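Long-range contact in Fc fragment of IgE receptor II (Bos taurus, PDB 6PWT), which probably serves as the low-affinity IgE receptor CD23, with a C-type lectin head that binds mannose-containing glycans through calcium: residues E95-G100 / K113-F118. Residues are numbered along the deposited sequence; the frame is centred on the assembly and turned at random.
Sequences EPNDAG and KWNDAF. With CA (calcium ion), chain C; CA (calcium ion), chain D; MAN (alpha-D-mannopyranose), chain B; NAG (2-acetamido-2-deoxy-beta-D-glucopyranose), chain E.
Glu-95 OE1 reaches a calcium ion 2.5 Å away that Asn-115 and Asp-116 hold from strand 114-117, forming the carbohydrate site of a C-type lectin domain. Glu-95, Pro-96 and Asn-97 spell the EPN motif of mannose-type lectins, and Trp-114, Asn-115 and Asp-116 the WND motif. The Glu-95 chain, turned about its CB-CG bond (chi2 -61°), brings its carboxylate across the Asn-115 amide with the two planes 68° apart. A cis peptide bond precedes Pro-96, as is characteristic of this loop, and the ring lays CB 3.3 Å from Asp-116 OD2. Asn-97 adds OD1 to the calcium, and its ND2 donates weakly to mannose O4; the same OD1 accepts from Ala-99 N, closing an Asx turn. Asp-98 N, in turn, grips Asp-116 OD2 on its syn side at 2.8 Å, while Asp-98 OD1 binds a second calcium. Asp-116 OD1 binds the sugar-binding calcium, while OD2 takes the stronger loop hydrogen bond; Asn-97 N adds weak ones to both oxygens. Glu-103 completes the first calcium's shell, in which mannose O3 and O4 are direct ligands. Asn-115 serves metal and sugar together: OD1 lies 2.2 Å from the calcium, and ND2 donates an almost straight hydrogen bond (165°) to mannose O3.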
loop_
_atom_site.group_PDB
_atom_site.type_symbol
_atom_site.label_atom_id
_atom_site.label_comp_id
_atom_site.label_asym_id
_atom_site.label_seq_id
_atom_site.Cartn_x
_atom_site.Cartn_y
_atom_site.Cartn_z
ATOM N N GLU A 95 -10.231 -0.002 -13.192
ATOM C CA GLU A 95 -9.983 -0.814 -12.015
ATOM C C GLU A 95 -10.909 -0.369 -10.878
ATOM O O GLU A 95 -11.330 0.794 -10.824
ATOM C CB GLU A 95 -8.511 -0.709 -11.596
ATOM C CG GLU A 95 -7.482 -0.998 -12.713
ATOM C CD GLU A 95 -7.544 -2.398 -13.302
ATOM O OE1 GLU A 95 -8.118 -3.310 -12.675
ATOM O OE2 GLU A 95 -6.963 -2.599 -14.387
ATOM N N PRO A 96 -11.183 -1.243 -9.899
ATOM C CA PRO A 96 -10.819 -2.675 -9.948
ATOM C C PRO A 96 -11.639 -3.498 -10.933
ATOM O O PRO A 96 -12.820 -3.196 -11.143
ATOM C CB PRO A 96 -11.092 -3.148 -8.516
ATOM C CG PRO A 96 -12.272 -2.260 -8.074
ATOM C CD PRO A 96 -11.997 -0.907 -8.711
ATOM N N ASN A 97 -11.030 -4.522 -11.526
ATOM C CA ASN A 97 -11.732 -5.350 -12.497
ATOM C C ASN A 97 -11.744 -6.832 -12.136
ATOM O O ASN A 97 -12.387 -7.619 -12.842
ATOM C CB ASN A 97 -11.109 -5.186 -13.890
ATOM C CG ASN A 97 -9.633 -5.642 -13.934
ATOM O OD1 ASN A 97 -9.060 -6.077 -12.917
ATOM N ND2 ASN A 97 -9.059 -5.661 -15.140
ATOM N N ASP A 98 -11.081 -7.230 -11.054
ATOM C CA ASP A 98 -11.043 -8.624 -10.604
ATOM C C ASP A 98 -10.751 -9.538 -11.805
ATOM O O ASP A 98 -11.424 -10.548 -12.038
ATOM C CB ASP A 98 -12.359 -9.007 -9.906
ATOM C CG ASP A 98 -12.192 -10.143 -8.868
ATOM O OD1 ASP A 98 -11.265 -10.093 -8.030
ATOM O OD2 ASP A 98 -12.980 -11.114 -8.911
ATOM N N ALA A 99 -9.731 -9.166 -12.577
ATOM C CA ALA A 99 -9.376 -9.865 -13.807
ATOM C C ALA A 99 -8.615 -11.150 -13.515
ATOM O O ALA A 99 -8.410 -11.552 -12.360
ATOM C CB ALA A 99 -8.557 -8.964 -14.725
ATOM N N GLY A 100 -8.175 -11.802 -14.583
ATOM C CA GLY A 100 -7.613 -13.129 -14.409
ATOM C C GLY A 100 -8.564 -14.105 -13.762
ATOM O O GLY A 100 -9.784 -14.035 -13.930
ATOM N N LYS A 113 -1.568 5.231 -9.699
ATOM C CA LYS A 113 -2.929 4.752 -9.808
ATOM C C LYS A 113 -2.983 3.312 -9.327
ATOM O O LYS A 113 -2.022 2.549 -9.468
ATOM C CB LYS A 113 -3.429 4.857 -11.248
ATOM C CG LYS A 113 -3.550 6.327 -11.682
ATOM C CD LYS A 113 -4.700 7.023 -11.001
ATOM C CE LYS A 113 -4.713 8.478 -11.356
ATOM N NZ LYS A 113 -5.771 9.150 -10.560
ATOM N N TRP A 114 -4.105 2.955 -8.718
ATOM C CA TRP A 114 -4.271 1.657 -8.090
ATOM C C TRP A 114 -4.784 0.618 -9.083
ATOM O O TRP A 114 -5.536 0.932 -10.007
ATOM C CB TRP A 114 -5.217 1.765 -6.890
ATOM C CG TRP A 114 -4.817 2.780 -5.845
ATOM C CD1 TRP A 114 -3.628 3.426 -5.756
ATOM C CD2 TRP A 114 -5.628 3.282 -4.767
ATOM N NE1 TRP A 114 -3.625 4.286 -4.676
ATOM C CE2 TRP A 114 -4.845 4.223 -4.057
ATOM C CE3 TRP A 114 -6.942 3.035 -4.336
ATOM C CZ2 TRP A 114 -5.326 4.912 -2.939
ATOM C CZ3 TRP A 114 -7.427 3.733 -3.206
ATOM C CH2 TRP A 114 -6.613 4.647 -2.530
ATOM N N ASN A 115 -4.310 -0.615 -8.928
ATOM C CA ASN A 115 -4.803 -1.717 -9.744
ATOM C C ASN A 115 -4.934 -2.860 -8.764
ATOM O O ASN A 115 -4.002 -3.117 -7.997
ATOM C CB ASN A 115 -3.869 -2.118 -10.903
ATOM C CG ASN A 115 -4.364 -3.397 -11.632
ATOM O OD1 ASN A 115 -5.553 -3.502 -11.925
ATOM N ND2 ASN A 115 -3.453 -4.351 -11.939
ATOM N N ASP A 116 -6.075 -3.536 -8.784
ATOM C CA ASP A 116 -6.183 -4.813 -8.095
ATOM C C ASP A 116 -5.451 -5.881 -8.867
ATOM O O ASP A 116 -5.531 -5.929 -10.092
ATOM C CB ASP A 116 -7.650 -5.201 -7.905
ATOM C CG ASP A 116 -8.391 -5.364 -9.198
ATOM O OD1 ASP A 116 -7.947 -4.824 -10.233
ATOM O OD2 ASP A 116 -9.487 -5.957 -9.135
ATOM N N ALA A 117 -4.707 -6.715 -8.152
ATOM C CA ALA A 117 -3.862 -7.743 -8.740
ATOM C C ALA A 117 -4.029 -9.077 -8.004
ATOM O O ALA A 117 -4.464 -9.144 -6.836
ATOM C CB ALA A 117 -2.395 -7.308 -8.707
ATOM N N PHE A 118 -3.576 -10.131 -8.680
ATOM C CA PHE A 118 -3.500 -11.447 -8.070
ATOM C C PHE A 118 -2.603 -11.379 -6.854
ATOM O O PHE A 118 -1.421 -11.040 -6.958
ATOM C CB PHE A 118 -2.956 -12.470 -9.076
ATOM C CG PHE A 118 -2.681 -13.838 -8.489
ATOM C CD1 PHE A 118 -3.632 -14.490 -7.705
ATOM C CD2 PHE A 118 -1.478 -14.468 -8.720
ATOM C CE1 PHE A 118 -3.404 -15.765 -7.162
ATOM C CE2 PHE A 118 -1.228 -15.739 -8.189
ATOM C CZ PHE A 118 -2.196 -16.377 -7.392
HETATM CA CA CA C . -6.743 -5.313 -12.175
HETATM CA CA CA D . -11.221 -9.292 -5.715
HETATM C C1 MAN B . -3.364 -6.927 -16.566
HETATM C C2 MAN B . -3.247 -6.993 -15.075
HETATM C C3 MAN B . -4.642 -6.700 -14.550
HETATM C C4 MAN B . -4.990 -5.266 -14.945
HETATM C C5 MAN B . -4.975 -5.183 -16.480
HETATM C C6 MAN B . -5.163 -3.783 -16.994
HETATM O O2 MAN B . -2.471 -5.873 -14.616
HETATM O O3 MAN B . -4.780 -6.848 -13.151
HETATM O O4 MAN B . -6.270 -4.905 -14.450
HETATM O O5 MAN B . -3.692 -5.654 -16.965
HETATM O O6 MAN B . -5.702 -3.885 -18.298
HETATM C C1 NAG E . -1.087 -6.207 -14.399
HETATM C C2 NAG E . -0.303 -4.873 -14.363
HETATM C C3 NAG E . 1.136 -5.093 -13.894
HETATM C C4 NAG E . 1.154 -5.851 -12.575
HETATM C C5 NAG E . 0.425 -7.173 -12.774
HETATM C C6 NAG E . 0.357 -8.031 -11.531
HETATM C C7 NAG E . -1.099 -3.217 -15.993
HETATM C C8 NAG E . -1.010 -2.737 -17.410
HETATM N N2 NAG E . -0.319 -4.255 -15.679
HETATM O O3 NAG E . 1.798 -3.839 -13.754
HETATM O O4 NAG E . 2.496 -6.073 -12.161
HETATM O O5 NAG E . -0.930 -6.905 -13.155
HETATM O O6 NAG E . -0.653 -9.024 -11.659
HETATM O O7 NAG E . -1.833 -2.678 -15.169
HETATM O O HOH W 1 -11.585 -7.271 -6.890
#